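Local coordinates for protein probable sugar kinase (Clostridium perfringens, PDB 3KZH) that probably phosphorylates a sugar or a related small molecule, as a kinase of the pfkB (ribokinase-like) carbohydrate kinase family, at residues N60-L65 with E132-A137; E148-L153 with F163-V168. One frame throughout, in Å; residues are numbered along the deposited sequence.

Contact 1 (N60-L65 with E132-A137); sequences NFMSIL and EIFENA
Met62, a selenomethionine here, lays the end of its side chain over Ile133 and against the ring of Phe134, joining strand 59-62 of the central sheet to the short helix 131-135 that packs on it. This is helix-on-sheet packing in the ribokinase-like alpha/beta fold, with a Met-aromatic contact within it. The Met62 chain leaves the strand extended, CG opposite the backbone N (chi1 -166°), and bends only at chi3 (-69°), which turns the methyl CE toward Ile133 while SE stays beside the Phe134 ring. SE of Met62 lies 4.5 Å from the centroid of the Phe134 ring, 48° off the ring normal, so it meets the ring obliquely, with CZ its nearest ring atom at 3.7 Å. The two side chains meet at about a right angle. A long, flexible thioether suits this place, since one unbranched chain can serve a flat ring and a branched aliphatic group at once. The methyl CE rests on Ile133, whose CG2 branch comes within 3.6 Å of Met62 CE. Beta-branching puts this methyl close to the helix backbone, where it can touch two residues of the strand. Phe134 also stacks with Phe157 and touches Leu10 of strand 9-12, which makes its ring part of a wider apolar layer beneath the helix. Asn60, nearer the solvent, has a different role: its side chain lies across the isoleucine at about a right angle, and its amide nitrogen ND2 donates a hydrogen bond to Asp87 OD2. An asparagine fits this partly exposed border because the same small amide can also rest against a methyl group, ND2 of Asn60 standing 3.5 Å from CG2 of Ile133.

Contact 2 (E148-L153 with F163-V168); sequences EIMEYL and FILDPV. With BGC (beta-D-glucopyranose), chain C.
The glucose-binding strand end and the helix behind it meet in this contact: strand 162-166 runs into Asp166, Pro167 and Val168 of the pocket, and its earlier residues pack on helix 147-157. Near the start of the strand, the ring of Phe163 reaches the helix backbone, CZ lying 3.5 Å from the carbonyl O of Leu153, which approaches the ring obliquely. CB of Leu153 is 4.0 Å from CZ of Phe163. With CG beside its own backbone N (chi1 -73°), Phe163 carries CZ to the helix, and a broad flat side chain can span the gap between the two backbones. Two residues on, Leu165 meets Met150, a selenomethionine, at about a right angle, the methyl CD1 of the leucine 3.8 Å from CE of Met150. Helix and strand are consecutive parts of a beta-alpha-beta unit that begins with strand 139-143, whose Leu142 also touches both Leu153 and Phe163. Phe163 points toward the helix and Leu165 gets there through its end, CD1, whereas Asp166 belongs to the sugar side, where its OD1 lies 2.9 Å from O1 of the beta-D-glucopyranose. Glu192 is also hydrogen-bonded to the sugar. Beyond the strand the backbone itself binds, as the sugar O2 donates a 2.8 Å hydrogen bond to the carbonyl O of Val168.

In the fold
Contacts 1 and 2 follow one another along the chain, the first closing before the second opens, and their centres lie about 13 Å apart. Both pack a helix on the same large sheet: in contact 1 the helix is 131-135 and the strand 59-62, in contact 2 they are 147-157 and 162-166. Strands 9-12 and 139-143 stand between those two strands in the sheet. The two contacts touch directly, Phe134 CE1 lying 3.6 Å from Leu153 CD2, so the apolar packing is continuous from one helix to the next. Contact 1 is partly buried, while contact 2 is buried and leads to the glucose-binding residues.

Contact 1 (N60-L65 with E132-A137)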
loop_
_atom_site.group_PDB
_atom_site.type_symbol
_atom_site.label_atom_id
_atom_site.label_comp_id
_atom_site.label_asym_id
_atom_site.label_seq_id
_atom_site.Cartn_x
_atom_site.Cartn_y
_atom_site.Cartn_z
ATOM N N ASN A 60 -23.119 4.469 -2.647
ATOM C CA ASN A 60 -22.568 3.956 -3.888
ATOM C C ASN A 60 -21.469 4.958 -4.239
ATOM O O ASN A 60 -21.721 6.144 -4.448
ATOM C CB ASN A 60 -23.630 3.864 -4.995
ATOM C CG ASN A 60 -23.118 3.158 -6.247
ATOM O OD1 ASN A 60 -22.036 3.473 -6.745
ATOM N ND2 ASN A 60 -23.900 2.220 -6.769
ATOM N N PHE A 61 -20.238 4.474 -4.218
ATOM C CA PHE A 61 -19.084 5.297 -4.552
ATOM C C PHE A 61 -18.489 4.879 -5.893
ATOM O O PHE A 61 -17.808 3.864 -5.990
ATOM C CB PHE A 61 -18.015 5.265 -3.437
ATOM C CG PHE A 61 -16.804 6.144 -3.717
ATOM C CD1 PHE A 61 -16.944 7.405 -4.344
ATOM C CD2 PHE A 61 -15.518 5.704 -3.380
ATOM C CE1 PHE A 61 -15.829 8.207 -4.638
ATOM C CE2 PHE A 61 -14.393 6.495 -3.669
ATOM C CZ PHE A 61 -14.542 7.749 -4.298
HETATM N N MSE A 62 -18.692 5.732 -6.893
HETATM C CA MSE A 62 -18.185 5.497 -8.238
HETATM C C MSE A 62 -16.907 6.309 -8.408
HETATM O O MSE A 62 -16.932 7.535 -8.429
HETATM C CB MSE A 62 -19.239 5.892 -9.274
HETATM C CG MSE A 62 -18.980 5.399 -10.701
HETATM SE SE MSE A 62 -20.356 6.010 -11.904
HETATM C CE MSE A 62 -21.761 4.939 -11.191
ATOM N N SER A 63 -15.790 5.603 -8.536
ATOM C CA SER A 63 -14.505 6.254 -8.661
ATOM C C SER A 63 -13.716 5.746 -9.848
ATOM O O SER A 63 -14.274 5.138 -10.770
ATOM C CB SER A 63 -13.717 6.052 -7.364
ATOM O OG SER A 63 -12.654 6.988 -7.235
ATOM N N ILE A 64 -12.423 6.066 -9.838
ATOM C CA ILE A 64 -11.470 5.666 -10.864
ATOM C C ILE A 64 -10.300 4.953 -10.169
ATOM O O ILE A 64 -9.510 5.576 -9.464
ATOM C CB ILE A 64 -10.942 6.896 -11.648
ATOM C CG1 ILE A 64 -12.078 7.560 -12.445
ATOM C CG2 ILE A 64 -9.794 6.489 -12.542
ATOM C CD1 ILE A 64 -11.734 8.917 -13.032
ATOM N N LEU A 65 -10.224 3.640 -10.349
ATOM C CA LEU A 65 -9.145 2.850 -9.774
ATOM C C LEU A 65 -8.159 2.428 -10.860
ATOM O O LEU A 65 -8.377 2.707 -12.048
ATOM C CB LEU A 65 -9.690 1.632 -9.033
ATOM C CG LEU A 65 -10.510 1.878 -7.773
ATOM C CD1 LEU A 65 -11.089 0.575 -7.331
ATOM C CD2 LEU A 65 -9.674 2.507 -6.675
ATOM N N GLU A 132 -27.929 4.151 -15.363
ATOM C CA GLU A 132 -28.954 3.641 -14.458
ATOM C C GLU A 132 -28.584 3.845 -12.983
ATOM O O GLU A 132 -29.464 3.937 -12.126
ATOM C CB GLU A 132 -29.181 2.165 -14.753
ATOM C CG GLU A 132 -30.568 1.671 -14.472
ATOM C CD GLU A 132 -30.734 0.230 -14.881
ATOM O OE1 GLU A 132 -30.991 -0.021 -16.079
ATOM O OE2 GLU A 132 -30.586 -0.646 -14.001
ATOM N N ILE A 133 -27.283 3.933 -12.700
ATOM C CA ILE A 133 -26.815 4.161 -11.333
ATOM C C ILE A 133 -27.092 5.622 -10.954
ATOM O O ILE A 133 -27.544 5.898 -9.844
ATOM C CB ILE A 133 -25.307 3.807 -11.156
ATOM C CG1 ILE A 133 -25.009 2.382 -11.657
ATOM C CG2 ILE A 133 -24.874 3.977 -9.678
ATOM C CD1 ILE A 133 -25.768 1.239 -10.934
ATOM N N PHE A 134 -26.887 6.523 -11.920
ATOM C CA PHE A 134 -27.133 7.957 -11.751
ATOM C C PHE A 134 -28.625 8.258 -11.653
ATOM O O PHE A 134 -29.067 8.880 -10.689
ATOM C CB PHE A 134 -26.552 8.755 -12.914
ATOM C CG PHE A 134 -25.057 8.786 -12.957
ATOM C CD1 PHE A 134 -24.342 9.728 -12.197
ATOM C CD2 PHE A 134 -24.352 7.921 -13.806
ATOM C CE1 PHE A 134 -22.923 9.813 -12.284
ATOM C CE2 PHE A 134 -22.938 7.990 -13.908
ATOM C CZ PHE A 134 -22.223 8.939 -13.147
ATOM N N GLU A 135 -29.395 7.737 -12.612
ATOM C CA GLU A 135 -30.849 7.934 -12.683
ATOM C C GLU A 135 -31.666 7.444 -11.480
ATOM O O GLU A 135 -32.661 8.082 -11.107
ATOM C CB GLU A 135 -31.409 7.335 -13.981
ATOM C CG GLU A 135 -30.884 8.007 -15.239
ATOM C CD GLU A 135 -31.336 7.358 -16.536
ATOM O OE1 GLU A 135 -31.477 6.117 -16.577
ATOM O OE2 GLU A 135 -31.537 8.099 -17.525
ATOM N N ASN A 136 -31.234 6.341 -10.868
ATOM C CA ASN A 136 -31.930 5.785 -9.705
ATOM C C ASN A 136 -31.344 6.220 -8.356
ATOM O O ASN A 136 -31.785 5.750 -7.304
ATOM C CB ASN A 136 -32.017 4.256 -9.795
ATOM C CG ASN A 136 -32.807 3.785 -11.005
ATOM O OD1 ASN A 136 -32.234 3.281 -11.970
ATOM N ND2 ASN A 136 -34.123 3.968 -10.968
ATOM N N ALA A 137 -30.349 7.110 -8.395
ATOM C CA ALA A 137 -29.724 7.643 -7.188
ATOM C C ALA A 137 -30.597 8.764 -6.656
ATOM O O ALA A 137 -31.035 9.619 -7.429
ATOM C CB ALA A 137 -28.337 8.165 -7.496
#

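Contact 2 (E148-L153 with F163-V168)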
loop_
_atom_site.group_PDB
_atom_site.type_symbol
_atom_site.label_atom_id
_atom_site.label_comp_id
_atom_site.label_asym_id
_atom_site.label_seq_id
_atom_site.Cartn_x
_atom_site.Cartn_y
_atom_site.Cartn_z
ATOM N N GLU A 148 -16.141 19.839 -17.321
ATOM C CA GLU A 148 -16.664 19.292 -18.580
ATOM C C GLU A 148 -17.569 18.082 -18.332
ATOM O O GLU A 148 -18.639 17.966 -18.937
ATOM C CB GLU A 148 -15.500 18.899 -19.503
ATOM C CG GLU A 148 -15.887 18.554 -20.950
ATOM C CD GLU A 148 -14.877 17.642 -21.650
ATOM O OE1 GLU A 148 -15.304 16.846 -22.513
ATOM O OE2 GLU A 148 -13.663 17.717 -21.340
ATOM N N ILE A 149 -17.128 17.194 -17.437
ATOM C CA ILE A 149 -17.889 15.998 -17.072
ATOM C C ILE A 149 -19.075 16.349 -16.176
ATOM O O ILE A 149 -20.131 15.733 -16.300
ATOM C CB ILE A 149 -16.957 14.876 -16.506
ATOM C CG1 ILE A 149 -16.271 14.195 -17.694
ATOM C CG2 ILE A 149 -17.721 13.816 -15.668
ATOM C CD1 ILE A 149 -14.949 13.596 -17.386
HETATM N N MSE A 150 -18.920 17.391 -15.351
HETATM C CA MSE A 150 -19.986 17.874 -14.475
HETATM C C MSE A 150 -21.135 18.336 -15.370
HETATM O O MSE A 150 -22.252 17.856 -15.209
HETATM C CB MSE A 150 -19.504 19.031 -13.573
HETATM C CG MSE A 150 -20.584 19.634 -12.635
HETATM SE SE MSE A 150 -20.075 21.227 -11.642
HETATM C CE MSE A 150 -18.811 20.379 -10.465
ATOM N N GLU A 151 -20.808 19.140 -16.394
ATOM C CA GLU A 151 -21.787 19.659 -17.366
ATOM C C GLU A 151 -22.526 18.524 -18.063
ATOM O O GLU A 151 -23.751 18.577 -18.190
ATOM C CB GLU A 151 -21.116 20.556 -18.408
ATOM C CG GLU A 151 -22.069 21.147 -19.474
ATOM C CD GLU A 151 -21.486 22.338 -20.202
ATOM O OE1 GLU A 151 -20.248 22.396 -20.370
ATOM O OE2 GLU A 151 -22.270 23.227 -20.593
ATOM N N TYR A 152 -21.787 17.475 -18.436
ATOM C CA TYR A 152 -22.376 16.304 -19.079
ATOM C C TYR A 152 -23.339 15.613 -18.106
ATOM O O TYR A 152 -24.444 15.247 -18.496
ATOM C CB TYR A 152 -21.289 15.324 -19.557
ATOM C CG TYR A 152 -21.831 14.172 -20.383
ATOM C CD1 TYR A 152 -22.148 14.342 -21.748
ATOM C CD2 TYR A 152 -22.068 12.909 -19.795
ATOM C CE1 TYR A 152 -22.692 13.274 -22.510
ATOM C CE2 TYR A 152 -22.611 11.841 -20.543
ATOM C CZ TYR A 152 -22.916 12.031 -21.897
ATOM O OH TYR A 152 -23.404 10.974 -22.624
ATOM N N LEU A 153 -22.935 15.494 -16.838
ATOM C CA LEU A 153 -23.769 14.859 -15.817
ATOM C C LEU A 153 -25.024 15.657 -15.494
ATOM O O LEU A 153 -26.104 15.077 -15.378
ATOM C CB LEU A 153 -22.971 14.578 -14.535
ATOM C CG LEU A 153 -21.846 13.554 -14.649
ATOM C CD1 LEU A 153 -21.049 13.522 -13.386
ATOM C CD2 LEU A 153 -22.385 12.197 -14.967
ATOM N N PHE A 163 -28.388 16.567 -7.483
ATOM C CA PHE A 163 -26.965 16.840 -7.318
ATOM C C PHE A 163 -26.537 17.713 -6.133
ATOM O O PHE A 163 -27.201 18.690 -5.799
ATOM C CB PHE A 163 -26.410 17.412 -8.615
ATOM C CG PHE A 163 -26.275 16.419 -9.713
ATOM C CD1 PHE A 163 -25.138 15.613 -9.800
ATOM C CD2 PHE A 163 -27.266 16.315 -10.706
ATOM C CE1 PHE A 163 -24.969 14.702 -10.876
ATOM C CE2 PHE A 163 -27.117 15.417 -11.783
ATOM C CZ PHE A 163 -25.963 14.605 -11.869
ATOM N N ILE A 164 -25.429 17.326 -5.496
ATOM C CA ILE A 164 -24.867 18.043 -4.344
ATOM C C ILE A 164 -23.422 18.491 -4.647
ATOM O O ILE A 164 -22.564 17.664 -4.956
ATOM C CB ILE A 164 -24.896 17.170 -3.026
ATOM C CG1 ILE A 164 -26.315 16.638 -2.740
ATOM C CG2 ILE A 164 -24.390 17.988 -1.825
ATOM C CD1 ILE A 164 -26.424 15.660 -1.595
ATOM N N LEU A 165 -23.159 19.793 -4.518
ATOM C CA LEU A 165 -21.831 20.352 -4.770
ATOM C C LEU A 165 -20.971 20.695 -3.550
ATOM O O LEU A 165 -21.418 21.383 -2.634
ATOM C CB LEU A 165 -21.928 21.606 -5.668
ATOM C CG LEU A 165 -20.675 22.399 -6.100
ATOM C CD1 LEU A 165 -19.716 21.547 -6.923
ATOM C CD2 LEU A 165 -21.055 23.658 -6.862
ATOM N N ASP A 166 -19.715 20.245 -3.607
ATOM C CA ASP A 166 -18.681 20.527 -2.610
ATOM C C ASP A 166 -17.651 21.269 -3.500
ATOM O O ASP A 166 -16.887 20.628 -4.215
ATOM C CB ASP A 166 -18.086 19.221 -2.050
ATOM C CG ASP A 166 -17.115 19.453 -0.877
ATOM O OD1 ASP A 166 -16.455 20.510 -0.830
ATOM O OD2 ASP A 166 -17.012 18.573 0.010
ATOM N N PRO A 167 -17.621 22.623 -3.471
ATOM C CA PRO A 167 -16.688 23.416 -4.291
ATOM C C PRO A 167 -15.172 23.255 -4.138
ATOM O O PRO A 167 -14.440 23.767 -4.980
ATOM C CB PRO A 167 -17.119 24.865 -4.017
ATOM C CG PRO A 167 -18.543 24.741 -3.634
ATOM C CD PRO A 167 -18.520 23.529 -2.738
ATOM N N VAL A 168 -14.711 22.555 -3.095
ATOM C CA VAL A 168 -13.274 22.302 -2.807
ATOM C C VAL A 168 -12.397 23.550 -2.496
ATOM O O VAL A 168 -11.714 23.585 -1.465
ATOM C CB VAL A 168 -12.612 21.346 -3.882
ATOM C CG1 VAL A 168 -11.145 21.052 -3.557
ATOM C CG2 VAL A 168 -13.377 20.029 -3.940
HETATM C C2 BGC C . -13.828 23.673 1.637
HETATM C C3 BGC C . -13.798 23.456 3.181
HETATM C C4 BGC C . -15.261 23.856 3.645
HETATM C C5 BGC C . -16.386 22.988 2.937
HETATM C C6 BGC C . -17.774 23.327 3.304
HETATM C C1 BGC C . -14.888 22.750 1.042
HETATM O O1 BGC C . -14.897 22.898 -0.191
HETATM O O2 BGC C . -12.696 23.351 1.163
HETATM O O3 BGC C . -12.935 24.312 3.592
HETATM O O4 BGC C . -15.317 23.727 4.954
HETATM O O5 BGC C . -16.259 23.102 1.539
#